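Local coordinates for lipoprotein (PDB 7ADK) that probably acts as a PA-clan (chymotrypsin-like) peptidase of a mycoplasma family that includes immunoglobulin-cleaving enzymes, at residues Phe159-Gly164 / Asp181-Arg186; Pro266-Ser271 / Leu664-Glu669; Ile428-Asp433 / Lys836-Gln841; Arg790-Asp795 / Leu805-Leu810. One frame throughout, in Å; residues are numbered along the deposited sequence.

Contact 1 (159-164 with 181-186) closes first along the chain and lies near the modelled N-terminus, its centre about 28 Å from that of contact 2. Contacts 2 and 3 alternate in sequence, so 266-271, 428-433, 664-669 and 836-841 follow one another; contact 4 forms between the last two. Contact 3 belongs to the antiparallel sheet and contact 4 to the mixed sheet, yet their nearest atoms are only about 8 Å apart. Tyr824, which is backbone-bonded to Leu810 and reaches Asp430 with its hydroxyl, links these two. Two neighbouring β-sheets tied by the C-terminal chain are consistent with the double-barrel plan of PA-clan peptidases.

Contact 1. Residues Phe159-Gly164 / Asp181-Arg186; sequences FAYFGG and DYDNER
Two tyrosines slide past one another in opposite directions here, one reaching from the 3-10 turn at 160-162 and the other from helix 176-192. Both have CG anti to the backbone N (chi1 177° for Tyr161, -176° for Tyr182), and their rings come closest at one corner, Tyr161 CE2 to Tyr182 CE2 at 4.0 Å. Each hydroxyl therefore finishes on the partner segment. Tyr182 OH donates to Tyr161 O at 2.7 Å, in the carbonyl plane and on a lone pair. In return, Tyr161 OH donates a hydrogen bond to Asp183 OD1 at 2.6 Å, approaching from above the carboxylate plane. Arg186 lies beside the pair. Its CD makes an off-centre CH-pi contact with Tyr161, 4.3 Å from the ring centroid, while its guanidinium spreads over one face of Tyr182. Arg186 NH1 is held there by two bonds within its own helix, to Tyr182 O at 3.0 Å and to Glu185 OE2, also at 3.0 Å, the latter a salt bridge. On the turn side, Phe162 is buried edge-to-face with Tyr168 and Tyr171 of the next helix, and its CD1 comes within 4.3 Å of Tyr182 CE2. The second carboxylate oxygen, Asp183 OD2, bonds to Tyr171 OH. A buried carboxylate met by two tyrosine hydroxyls, one on each oxygen, probably stays ionised, since both donors would favour that form.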
loop_
_atom_site.group_PDB
_atom_site.type_symbol
_atom_site.label_atom_id
_atom_site.label_comp_id
_atom_site.label_asym_id
_atom_site.label_seq_id
_atom_site.Cartn_x
_atom_site.Cartn_y
_atom_site.Cartn_z
ATOM N N PHE B 159 -10.887 30.083 -2.097
ATOM C CA PHE B 159 -10.338 31.413 -2.393
ATOM C C PHE B 159 -10.062 32.300 -1.164
ATOM O O PHE B 159 -9.706 33.463 -1.322
ATOM C CB PHE B 159 -11.226 32.119 -3.426
ATOM C CG PHE B 159 -11.512 31.343 -4.698
ATOM C CD1 PHE B 159 -10.458 30.942 -5.541
ATOM C CD2 PHE B 159 -12.839 31.072 -5.070
ATOM C CE1 PHE B 159 -10.731 30.284 -6.748
ATOM C CE2 PHE B 159 -13.109 30.407 -6.276
ATOM C CZ PHE B 159 -12.056 30.013 -7.114
ATOM N N ALA B 160 -10.199 31.788 0.057
ATOM C CA ALA B 160 -10.069 32.532 1.313
ATOM C C ALA B 160 -8.673 33.168 1.504
ATOM O O ALA B 160 -8.580 34.327 1.904
ATOM C CB ALA B 160 -10.428 31.589 2.459
ATOM N N TYR B 161 -7.607 32.479 1.105
ATOM C CA TYR B 161 -6.247 33.012 1.043
ATOM C C TYR B 161 -6.099 34.226 0.103
ATOM O O TYR B 161 -5.259 35.098 0.323
ATOM C CB TYR B 161 -5.337 31.861 0.610
ATOM C CG TYR B 161 -3.890 32.251 0.431
ATOM C CD1 TYR B 161 -3.017 32.264 1.531
ATOM C CD2 TYR B 161 -3.432 32.638 -0.835
ATOM C CE1 TYR B 161 -1.684 32.656 1.364
ATOM C CE2 TYR B 161 -2.105 33.050 -1.003
ATOM C CZ TYR B 161 -1.228 33.049 0.096
ATOM O OH TYR B 161 0.055 33.437 -0.061
ATOM N N PHE B 162 -6.938 34.316 -0.931
ATOM C CA PHE B 162 -7.015 35.431 -1.873
ATOM C C PHE B 162 -8.075 36.480 -1.515
ATOM O O PHE B 162 -8.194 37.491 -2.203
ATOM C CB PHE B 162 -7.270 34.906 -3.276
ATOM C CG PHE B 162 -6.293 33.863 -3.737
ATOM C CD1 PHE B 162 -5.037 34.251 -4.220
ATOM C CD2 PHE B 162 -6.622 32.507 -3.638
ATOM C CE1 PHE B 162 -4.119 33.279 -4.614
ATOM C CE2 PHE B 162 -5.694 31.537 -4.011
ATOM C CZ PHE B 162 -4.452 31.925 -4.513
ATOM N N GLY B 163 -8.864 36.272 -0.461
ATOM C CA GLY B 163 -9.966 37.163 -0.087
ATOM C C GLY B 163 -11.273 36.972 -0.870
ATOM O O GLY B 163 -12.083 37.894 -0.932
ATOM N N GLY B 164 -11.489 35.796 -1.461
ATOM C CA GLY B 164 -12.679 35.430 -2.241
ATOM C C GLY B 164 -12.427 35.401 -3.750
ATOM O O GLY B 164 -11.339 35.725 -4.216
ATOM N N ASP B 181 4.727 39.732 -4.021
ATOM C CA ASP B 181 4.466 40.723 -2.974
ATOM C C ASP B 181 3.173 40.451 -2.177
ATOM O O ASP B 181 3.090 40.818 -1.003
ATOM C CB ASP B 181 4.412 42.123 -3.597
ATOM C CG ASP B 181 5.724 42.673 -4.164
ATOM O OD1 ASP B 181 5.652 43.699 -4.878
ATOM O OD2 ASP B 181 6.820 42.163 -3.855
ATOM N N TYR B 182 2.186 39.767 -2.764
ATOM C CA TYR B 182 0.982 39.318 -2.064
ATOM C C TYR B 182 1.244 38.116 -1.133
ATOM O O TYR B 182 0.850 38.126 0.036
ATOM C CB TYR B 182 -0.093 39.002 -3.105
ATOM C CG TYR B 182 -1.423 38.619 -2.499
ATOM C CD1 TYR B 182 -2.314 39.626 -2.096
ATOM C CD2 TYR B 182 -1.731 37.267 -2.255
ATOM C CE1 TYR B 182 -3.504 39.284 -1.438
ATOM C CE2 TYR B 182 -2.916 36.922 -1.585
ATOM C CZ TYR B 182 -3.797 37.936 -1.164
ATOM O OH TYR B 182 -4.897 37.634 -0.439
ATOM N N ASP B 183 1.930 37.091 -1.638
ATOM C CA ASP B 183 2.285 35.877 -0.901
ATOM C C ASP B 183 3.367 36.111 0.158
ATOM O O ASP B 183 3.311 35.524 1.231
ATOM C CB ASP B 183 2.760 34.792 -1.872
ATOM C CG ASP B 183 1.709 34.299 -2.863
ATOM O OD1 ASP B 183 0.515 34.276 -2.501
ATOM O OD2 ASP B 183 2.085 33.884 -3.981
ATOM N N ASN B 184 4.341 36.978 -0.094
ATOM C CA ASN B 184 5.411 37.263 0.851
ATOM C C ASN B 184 4.898 38.057 2.076
ATOM O O ASN B 184 5.302 37.763 3.195
ATOM C CB ASN B 184 6.544 37.954 0.089
ATOM C CG ASN B 184 7.738 38.256 0.960
ATOM O OD1 ASN B 184 8.556 37.409 1.246
ATOM N ND2 ASN B 184 7.868 39.470 1.405
ATOM N N GLU B 185 3.931 38.976 1.931
ATOM C CA GLU B 185 3.339 39.650 3.096
ATOM C C GLU B 185 2.434 38.732 3.945
ATOM O O GLU B 185 1.991 39.135 5.018
ATOM C CB GLU B 185 2.673 40.985 2.712
ATOM C CG GLU B 185 1.275 40.890 2.102
ATOM C CD GLU B 185 0.457 42.192 2.115
ATOM O OE1 GLU B 185 0.926 43.234 2.600
ATOM O OE2 GLU B 185 -0.703 42.170 1.670
ATOM N N ARG B 186 2.161 37.505 3.490
ATOM C CA ARG B 186 1.433 36.436 4.190
ATOM C C ARG B 186 2.383 35.387 4.747
ATOM O O ARG B 186 2.253 34.987 5.895
ATOM C CB ARG B 186 0.406 35.823 3.233
ATOM C CG ARG B 186 -0.667 36.827 2.941
ATOM C CD ARG B 186 -1.677 36.504 1.876
ATOM N NE ARG B 186 -2.755 37.503 1.858
ATOM C CZ ARG B 186 -2.633 38.809 1.700
ATOM N NH1 ARG B 186 -1.547 39.369 1.266
ATOM N NH2 ARG B 186 -3.619 39.591 1.999
#

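Contact 2. Residues Pro266-Ser271 / Leu664-Glu669; sequences PSVVDS and LWINSE
Val269 has CG1 in the crowded position between its backbone N and carbonyl carbon (chi1 70°), which leaves CG2 anti to the N and directed at Trp665. The indole, set by a chi1 of -141°, presents a face to this branched side chain. Val269 CB makes a CH-pi contact over the six-membered ring, 4.2 Å from its centroid, and Val268 O lies above the same indole toward the rim. Ile666 also puts its CG2 in the crowded position, with CG1 anti to the N (chi1 174°). Ile666 and Val268 run side by side, pointing the same way, with Ile666 CG2 against Val268 CG1 at 3.4 Å. Beyond them Val268 CG1 reaches Ser668 CB at 3.6 Å. The backbones join through Val268 N and Ser668 O, 3.2 Å apart, a fairly straight bond whose donor sits above the carbonyl plane. Around the pair, Tyr645 OH bonds to Ser267 O and Tyr673 OH to Asp270 OD2; Glu669 OE1 bonds to a polar side chain of the other protein chain. Neither segment is helix or strand: this is buried loop-to-loop packing, in which the irregular loop ahead of strand 289-293 is laid across the loop between helices 651-655 and 688-691.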
loop_
_atom_site.group_PDB
_atom_site.type_symbol
_atom_site.label_atom_id
_atom_site.label_comp_id
_atom_site.label_asym_id
_atom_site.label_seq_id
_atom_site.Cartn_x
_atom_site.Cartn_y
_atom_site.Cartn_z
ATOM N N PRO B 266 2.315 16.056 -1.867
ATOM C CA PRO B 266 3.313 15.123 -2.392
ATOM C C PRO B 266 2.690 14.093 -3.354
ATOM O O PRO B 266 1.587 13.619 -3.115
ATOM C CB PRO B 266 3.903 14.427 -1.162
ATOM C CG PRO B 266 3.640 15.397 -0.024
ATOM C CD PRO B 266 2.313 16.019 -0.414
ATOM N N SER B 267 3.396 13.692 -4.408
ATOM C CA SER B 267 2.834 12.923 -5.542
ATOM C C SER B 267 2.039 11.625 -5.259
ATOM O O SER B 267 2.117 11.007 -4.198
ATOM C CB SER B 267 3.995 12.616 -6.490
ATOM O OG SER B 267 3.658 11.736 -7.527
ATOM N N VAL B 268 1.330 11.133 -6.286
ATOM C CA VAL B 268 0.985 9.708 -6.483
ATOM C C VAL B 268 2.227 8.791 -6.490
ATOM O O VAL B 268 3.349 9.282 -6.413
ATOM C CB VAL B 268 -0.026 9.572 -7.648
ATOM C CG1 VAL B 268 0.584 9.762 -9.020
ATOM C CG2 VAL B 268 -0.807 8.260 -7.662
ATOM N N VAL B 269 2.052 7.462 -6.491
ATOM C CA VAL B 269 3.080 6.536 -5.979
ATOM C C VAL B 269 3.335 5.202 -6.704
ATOM O O VAL B 269 4.420 4.655 -6.573
ATOM C CB VAL B 269 2.744 6.239 -4.523
ATOM C CG1 VAL B 269 1.496 5.381 -4.406
ATOM C CG2 VAL B 269 3.863 5.491 -3.824
ATOM N N ASP B 270 2.373 4.609 -7.407
ATOM C CA ASP B 270 2.555 3.281 -8.034
ATOM C C ASP B 270 2.065 3.290 -9.489
ATOM O O ASP B 270 2.030 2.249 -10.124
ATOM C CB ASP B 270 1.863 2.148 -7.237
ATOM C CG ASP B 270 2.301 1.833 -5.790
ATOM O OD1 ASP B 270 3.513 1.741 -5.507
ATOM O OD2 ASP B 270 1.407 1.589 -4.942
ATOM N N SER B 271 1.651 4.447 -10.007
ATOM C CA SER B 271 0.913 4.611 -11.261
ATOM C C SER B 271 1.733 5.386 -12.292
ATOM O O SER B 271 2.530 6.232 -11.916
ATOM C CB SER B 271 -0.410 5.320 -10.977
ATOM O OG SER B 271 -1.208 5.298 -12.133
ATOM N N LEU B 664 7.339 3.238 -6.304
ATOM C CA LEU B 664 7.698 3.917 -7.564
ATOM C C LEU B 664 7.125 5.344 -7.617
ATOM O O LEU B 664 6.203 5.634 -8.375
ATOM C CB LEU B 664 7.242 3.047 -8.750
ATOM C CG LEU B 664 7.599 3.605 -10.149
ATOM C CD1 LEU B 664 8.990 3.202 -10.597
ATOM C CD2 LEU B 664 6.617 3.083 -11.178
ATOM N N TRP B 665 7.647 6.243 -6.781
ATOM C CA TRP B 665 7.154 7.624 -6.653
ATOM C C TRP B 665 7.328 8.446 -7.947
ATOM O O TRP B 665 8.183 8.187 -8.783
ATOM C CB TRP B 665 7.780 8.308 -5.430
ATOM C CG TRP B 665 6.899 9.212 -4.615
ATOM C CD1 TRP B 665 6.720 10.536 -4.799
ATOM C CD2 TRP B 665 6.080 8.881 -3.450
ATOM N NE1 TRP B 665 5.847 11.025 -3.860
ATOM C CE2 TRP B 665 5.389 10.046 -3.029
ATOM C CE3 TRP B 665 5.871 7.723 -2.682
ATOM C CZ2 TRP B 665 4.473 10.049 -1.983
ATOM C CZ3 TRP B 665 4.964 7.712 -1.611
ATOM C CH2 TRP B 665 4.243 8.862 -1.279
ATOM N N ILE B 666 6.448 9.414 -8.125
ATOM C CA ILE B 666 6.157 10.152 -9.359
ATOM C C ILE B 666 6.028 11.643 -9.033
ATOM O O ILE B 666 6.457 12.095 -7.985
ATOM C CB ILE B 666 5.012 9.420 -10.146
ATOM C CG1 ILE B 666 4.444 10.092 -11.420
ATOM C CG2 ILE B 666 3.873 8.856 -9.297
ATOM C CD1 ILE B 666 3.502 9.214 -12.254
ATOM N N ASN B 667 5.477 12.417 -9.947
ATOM C CA ASN B 667 5.228 13.846 -9.920
ATOM C C ASN B 667 3.861 14.042 -10.576
ATOM O O ASN B 667 3.775 14.135 -11.805
ATOM C CB ASN B 667 6.365 14.455 -10.733
ATOM C CG ASN B 667 6.292 15.949 -10.861
ATOM O OD1 ASN B 667 5.933 16.656 -9.935
ATOM N ND2 ASN B 667 6.709 16.497 -11.980
ATOM N N SER B 668 2.784 13.841 -9.821
ATOM C CA SER B 668 1.403 13.856 -10.324
ATOM C C SER B 668 0.357 13.968 -9.226
ATOM O O SER B 668 0.610 13.656 -8.066
ATOM C CB SER B 668 1.103 12.591 -11.122
ATOM O OG SER B 668 1.586 12.752 -12.420
ATOM N N GLU B 669 -0.848 14.349 -9.650
ATOM C CA GLU B 669 -2.064 14.404 -8.847
ATOM C C GLU B 669 -2.302 13.102 -8.065
ATOM O O GLU B 669 -2.366 12.019 -8.641
ATOM C CB GLU B 669 -3.297 14.627 -9.742
ATOM C CG GLU B 669 -3.245 15.773 -10.740
ATOM C CD GLU B 669 -4.539 15.929 -11.563
ATOM O OE1 GLU B 669 -5.585 15.333 -11.257
ATOM O OE2 GLU B 669 -4.518 16.686 -12.546
#

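Contact 3. Residues Ile428-Asp433 / Lys836-Gln841; sequences IMDYLD and KSALFQ
A short antiparallel β-pairing, Leu432 with Ser837 as a non-hydrogen-bonded pair, adds the C-terminal piece 836-837 to strand 421-433 just past a classic β-bulge at Met429 and Asp430. Asp430 does most of the polar work. With CG anti to the backbone N (chi1 -166°), it extends its carboxylate to the turn that follows Ser837. Asp430 OD1 accepts from Leu839 N at 3.0 Å and OD2 from Ser837 OG at 2.7 Å, both donors lying above the carboxylate plane. Tyr824 OH is a further partner of OD2, so this buried carboxylate, probably ionised, is held by several donors. Next along, Ala838 N donates to Tyr431 O at 3.0 Å, in the carbonyl plane, and Asp433 N to Lys836 O at 3.0 Å. Ala838 sets its methyl squarely on Tyr431: CB is 3.6 Å from the ring centroid and only 6° off the normal. The ring swings there because Tyr431 CG takes the crowded position between N and carbonyl carbon. Helix 824-831 packs against the junction, its Met828 touching Asp430, Leu432 and Ser837, while strand 442-447 pairs with 421-433 through backbone bonds at Tyr444, opposite the bulge, and at Lys442.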
loop_
_atom_site.group_PDB
_atom_site.type_symbol
_atom_site.label_atom_id
_atom_site.label_comp_id
_atom_site.label_asym_id
_atom_site.label_seq_id
_atom_site.Cartn_x
_atom_site.Cartn_y
_atom_site.Cartn_z
ATOM N N ILE B 428 20.658 5.568 -15.624
ATOM C CA ILE B 428 21.664 5.266 -16.632
ATOM C C ILE B 428 21.879 6.532 -17.478
ATOM O O ILE B 428 20.923 7.083 -18.025
ATOM C CB ILE B 428 21.214 4.010 -17.411
ATOM C CG1 ILE B 428 22.390 3.279 -18.059
ATOM C CG2 ILE B 428 20.089 4.253 -18.429
ATOM C CD1 ILE B 428 21.996 1.829 -18.382
ATOM N N MET B 429 23.116 7.024 -17.576
ATOM C CA MET B 429 23.420 8.189 -18.399
ATOM C C MET B 429 24.335 7.871 -19.575
ATOM O O MET B 429 24.144 8.420 -20.652
ATOM C CB MET B 429 23.918 9.350 -17.542
ATOM C CG MET B 429 25.359 9.259 -17.042
ATOM S SD MET B 429 26.084 10.860 -16.622
ATOM C CE MET B 429 25.240 11.162 -15.077
ATOM N N ASP B 430 25.297 6.966 -19.425
ATOM C CA ASP B 430 26.349 6.766 -20.418
ATOM C C ASP B 430 26.924 5.340 -20.384
ATOM O O ASP B 430 26.733 4.595 -19.423
ATOM C CB ASP B 430 27.422 7.845 -20.194
ATOM C CG ASP B 430 28.420 8.016 -21.329
ATOM O OD1 ASP B 430 28.125 7.601 -22.456
ATOM O OD2 ASP B 430 29.513 8.574 -21.094
ATOM N N TYR B 431 27.651 4.966 -21.433
ATOM C CA TYR B 431 28.515 3.790 -21.467
ATOM C C TYR B 431 29.780 4.039 -22.295
ATOM O O TYR B 431 29.745 4.702 -23.325
ATOM C CB TYR B 431 27.757 2.550 -21.949
ATOM C CG TYR B 431 27.072 2.619 -23.299
ATOM C CD1 TYR B 431 27.796 2.437 -24.491
ATOM C CD2 TYR B 431 25.680 2.789 -23.350
ATOM C CE1 TYR B 431 27.125 2.401 -25.722
ATOM C CE2 TYR B 431 25.003 2.767 -24.576
ATOM C CZ TYR B 431 25.725 2.562 -25.763
ATOM O OH TYR B 431 25.066 2.560 -26.942
ATOM N N LEU B 432 30.894 3.464 -21.855
ATOM C CA LEU B 432 32.163 3.503 -22.572
ATOM C C LEU B 432 32.029 2.653 -23.834
ATOM O O LEU B 432 31.507 1.546 -23.767
ATOM C CB LEU B 432 33.253 3.000 -21.618
ATOM C CG LEU B 432 34.673 2.943 -22.178
ATOM C CD1 LEU B 432 35.239 4.317 -22.492
ATOM C CD2 LEU B 432 35.579 2.294 -21.152
ATOM N N ASP B 433 32.446 3.158 -24.988
ATOM C CA ASP B 433 32.166 2.530 -26.279
ATOM C C ASP B 433 33.444 2.017 -26.965
ATOM O O ASP B 433 34.119 2.753 -27.684
ATOM C CB ASP B 433 31.327 3.503 -27.122
ATOM C CG ASP B 433 30.764 2.862 -28.390
ATOM O OD1 ASP B 433 31.130 1.718 -28.704
ATOM O OD2 ASP B 433 29.909 3.484 -29.051
ATOM N N LYS B 836 35.834 6.522 -27.153
ATOM C CA LYS B 836 34.472 7.052 -27.377
ATOM C C LYS B 836 33.504 6.690 -26.237
ATOM O O LYS B 836 33.783 5.808 -25.430
ATOM C CB LYS B 836 33.938 6.550 -28.728
ATOM C CG LYS B 836 34.746 7.066 -29.928
ATOM C CD LYS B 836 34.222 6.503 -31.256
ATOM C CE LYS B 836 34.940 7.067 -32.493
ATOM N NZ LYS B 836 36.331 6.600 -32.601
ATOM N N SER B 837 32.350 7.351 -26.173
ATOM C CA SER B 837 31.291 7.135 -25.173
ATOM C C SER B 837 29.912 7.350 -25.796
ATOM O O SER B 837 29.822 8.042 -26.805
ATOM C CB SER B 837 31.459 8.116 -24.016
ATOM O OG SER B 837 31.320 7.473 -22.784
ATOM N N ALA B 838 28.821 6.854 -25.219
ATOM C CA ALA B 838 27.482 7.090 -25.760
ATOM C C ALA B 838 27.058 8.580 -25.756
ATOM O O ALA B 838 26.411 9.029 -26.700
ATOM C CB ALA B 838 26.485 6.213 -25.010
ATOM N N LEU B 839 27.445 9.365 -24.744
ATOM C CA LEU B 839 27.313 10.832 -24.738
ATOM C C LEU B 839 28.387 11.571 -25.556
ATOM O O LEU B 839 28.168 12.702 -25.973
ATOM C CB LEU B 839 27.359 11.359 -23.293
ATOM C CG LEU B 839 26.127 11.076 -22.434
ATOM C CD1 LEU B 839 26.355 11.627 -21.039
ATOM C CD2 LEU B 839 24.876 11.730 -22.978
ATOM N N PHE B 840 29.544 10.959 -25.775
ATOM C CA PHE B 840 30.754 11.578 -26.314
ATOM C C PHE B 840 31.280 10.770 -27.505
ATOM O O PHE B 840 32.358 10.186 -27.466
ATOM C CB PHE B 840 31.774 11.788 -25.180
ATOM C CG PHE B 840 31.290 12.704 -24.069
ATOM C CD1 PHE B 840 31.299 14.094 -24.262
ATOM C CD2 PHE B 840 30.796 12.187 -22.858
ATOM C CE1 PHE B 840 30.795 14.951 -23.272
ATOM C CE2 PHE B 840 30.300 13.049 -21.869
ATOM C CZ PHE B 840 30.292 14.431 -22.074
ATOM N N GLN B 841 30.483 10.658 -28.565
ATOM C CA GLN B 841 30.746 9.737 -29.685
ATOM C C GLN B 841 31.908 10.168 -30.591
ATOM O O GLN B 841 32.468 9.351 -31.312
ATOM C CB GLN B 841 29.470 9.522 -30.501
ATOM C CG GLN B 841 28.379 8.835 -29.686
ATOM C CD GLN B 841 27.043 8.790 -30.400
ATOM O OE1 GLN B 841 26.936 8.531 -31.589
ATOM N NE2 GLN B 841 25.965 9.030 -29.704
#

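Contact 4. Residues Arg790-Asp795 / Leu805-Leu810; sequences RSDGYD and LGQYDL
An antiparallel β-ladder joins the end of strand 783-792 to strand 807-809, with an ST turn at Ser791. Ser791 and Tyr808 form the hydrogen-bonded pair: Ser791 N meets Tyr808 O at 2.8 Å, nearly along the C=O axis, and Tyr808 N returns to Ser791 O at 3.0 Å on a lone pair. Tyr808 has CG in the crowded position between N and carbonyl carbon (chi1 70°), which lays a face of its ring against Ser791. Ser791 CB lies over that face, offset toward the rim, 3.9 Å from the centroid, while Tyr808 OH accepts a hydrogen bond from Leu745 N on the adjoining strand 737-747. Strand 783-792 pairs with both 737-747 and 769-778 in the mixed sheet, so 807-809 adds a short strand beside 783-792 in that sheet. Ser791 OG, anti to its backbone N, accepts from Gly793 N at 3.0 Å, which makes the ST turn, and donates to Gly806 O at 3.0 Å. Farther on, Leu805 N bonds to Tyr794 O at 3.1 Å. At the Arg790-Asp809 pair the extended arginine makes a salt bridge, Arg790 NH1 to Asp809 OD2 at 2.8 Å, with Asp809 OD2 accepting through its anti lone pair; OD2 lies in the guanidinium plane, though the two flat groups are turned 75° apart. Phe855 makes a cation-pi contact with Arg790, and Asp809 OD1 accepts from Ile811 N and Tyr812 N.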
loop_
_atom_site.group_PDB
_atom_site.type_symbol
_atom_site.label_atom_id
_atom_site.label_comp_id
_atom_site.label_asym_id
_atom_site.label_seq_id
_atom_site.Cartn_x
_atom_site.Cartn_y
_atom_site.Cartn_z
ATOM N N ARG B 790 23.660 22.491 -15.178
ATOM C CA ARG B 790 24.137 23.619 -15.962
ATOM C C ARG B 790 23.609 24.909 -15.364
ATOM O O ARG B 790 22.459 24.982 -14.951
ATOM C CB ARG B 790 23.706 23.416 -17.412
ATOM C CG ARG B 790 24.358 24.403 -18.361
ATOM C CD ARG B 790 23.961 24.130 -19.793
ATOM N NE ARG B 790 24.437 25.170 -20.703
ATOM C CZ ARG B 790 25.593 25.222 -21.320
ATOM N NH1 ARG B 790 26.519 24.334 -21.171
ATOM N NH2 ARG B 790 25.844 26.183 -22.141
ATOM N N SER B 791 24.449 25.925 -15.340
ATOM C CA SER B 791 24.112 27.287 -14.964
ATOM C C SER B 791 24.749 28.247 -15.955
ATOM O O SER B 791 25.944 28.202 -16.215
ATOM C CB SER B 791 24.550 27.586 -13.535
ATOM O OG SER B 791 24.379 28.930 -13.199
ATOM N N ASP B 792 23.943 29.164 -16.457
ATOM C CA ASP B 792 24.345 30.332 -17.235
ATOM C C ASP B 792 25.040 31.411 -16.386
ATOM O O ASP B 792 25.575 32.389 -16.905
ATOM C CB ASP B 792 23.055 30.872 -17.834
ATOM C CG ASP B 792 23.204 31.926 -18.919
ATOM O OD1 ASP B 792 22.257 32.731 -19.078
ATOM O OD2 ASP B 792 24.209 31.894 -19.651
ATOM N N GLY B 793 25.021 31.231 -15.065
ATOM C CA GLY B 793 25.356 32.231 -14.078
ATOM C C GLY B 793 24.249 33.260 -13.933
ATOM O O GLY B 793 23.275 33.276 -14.675
ATOM N N TYR B 794 24.409 34.130 -12.948
ATOM C CA TYR B 794 23.545 35.267 -12.685
ATOM C C TYR B 794 24.373 36.345 -11.998
ATOM O O TYR B 794 25.247 36.018 -11.185
ATOM C CB TYR B 794 22.349 34.861 -11.822
ATOM C CG TYR B 794 21.248 35.895 -11.832
ATOM C CD1 TYR B 794 20.274 35.857 -12.840
ATOM C CD2 TYR B 794 21.195 36.898 -10.842
ATOM C CE1 TYR B 794 19.232 36.797 -12.851
ATOM C CE2 TYR B 794 20.178 37.866 -10.873
ATOM C CZ TYR B 794 19.188 37.812 -11.873
ATOM O OH TYR B 794 18.208 38.743 -11.934
ATOM N N ASP B 795 24.114 37.609 -12.305
ATOM C CA ASP B 795 24.835 38.748 -11.749
ATOM C C ASP B 795 23.901 39.576 -10.861
ATOM O O ASP B 795 22.827 39.987 -11.298
ATOM C CB ASP B 795 25.432 39.553 -12.910
ATOM C CG ASP B 795 26.364 40.689 -12.485
ATOM O OD1 ASP B 795 26.290 41.169 -11.336
ATOM O OD2 ASP B 795 27.189 41.106 -13.318
ATOM N N LEU B 805 26.242 34.058 -8.966
ATOM C CA LEU B 805 25.756 32.664 -8.970
ATOM C C LEU B 805 26.776 31.699 -9.602
ATOM O O LEU B 805 26.825 30.529 -9.239
ATOM C CB LEU B 805 24.369 32.583 -9.642
ATOM C CG LEU B 805 23.881 31.173 -10.050
ATOM C CD1 LEU B 805 23.667 30.241 -8.868
ATOM C CD2 LEU B 805 22.561 31.261 -10.786
ATOM N N GLY B 806 27.619 32.170 -10.516
ATOM C CA GLY B 806 28.618 31.361 -11.204
ATOM C C GLY B 806 28.063 30.599 -12.400
ATOM O O GLY B 806 27.045 29.913 -12.312
ATOM N N GLN B 807 28.769 30.675 -13.525
ATOM C CA GLN B 807 28.426 29.972 -14.758
ATOM C C GLN B 807 29.256 28.694 -14.891
ATOM O O GLN B 807 30.486 28.728 -14.896
ATOM C CB GLN B 807 28.656 30.926 -15.930
ATOM C CG GLN B 807 28.329 30.293 -17.283
ATOM C CD GLN B 807 28.950 31.081 -18.406
ATOM O OE1 GLN B 807 30.052 30.788 -18.831
ATOM N NE2 GLN B 807 28.314 32.114 -18.894
ATOM N N TYR B 808 28.581 27.559 -15.021
ATOM C CA TYR B 808 29.201 26.248 -14.994
ATOM C C TYR B 808 28.363 25.200 -15.726
ATOM O O TYR B 808 27.145 25.298 -15.808
ATOM C CB TYR B 808 29.474 25.839 -13.532
ATOM C CG TYR B 808 28.271 25.514 -12.669
ATOM C CD1 TYR B 808 27.706 26.484 -11.826
ATOM C CD2 TYR B 808 27.749 24.211 -12.671
ATOM C CE1 TYR B 808 26.604 26.162 -11.021
ATOM C CE2 TYR B 808 26.642 23.892 -11.881
ATOM C CZ TYR B 808 26.055 24.868 -11.065
ATOM O OH TYR B 808 24.940 24.582 -10.348
ATOM N N ASP B 809 29.013 24.149 -16.200
ATOM C CA ASP B 809 28.369 22.910 -16.612
ATOM C C ASP B 809 29.178 21.741 -16.053
ATOM O O ASP B 809 30.356 21.598 -16.372
ATOM C CB ASP B 809 28.238 22.906 -18.135
ATOM C CG ASP B 809 27.440 21.726 -18.685
ATOM O OD1 ASP B 809 27.504 20.625 -18.098
ATOM O OD2 ASP B 809 26.774 21.923 -19.723
ATOM N N LEU B 810 28.585 20.939 -15.174
ATOM C CA LEU B 810 29.274 19.832 -14.505
ATOM C C LEU B 810 29.162 18.481 -15.236
ATOM O O LEU B 810 29.718 17.493 -14.774
ATOM C CB LEU B 810 29.045 19.842 -12.977
ATOM C CG LEU B 810 27.630 20.015 -12.426
ATOM C CD1 LEU B 810 26.785 18.815 -12.783
ATOM C CD2 LEU B 810 27.667 20.195 -10.923
#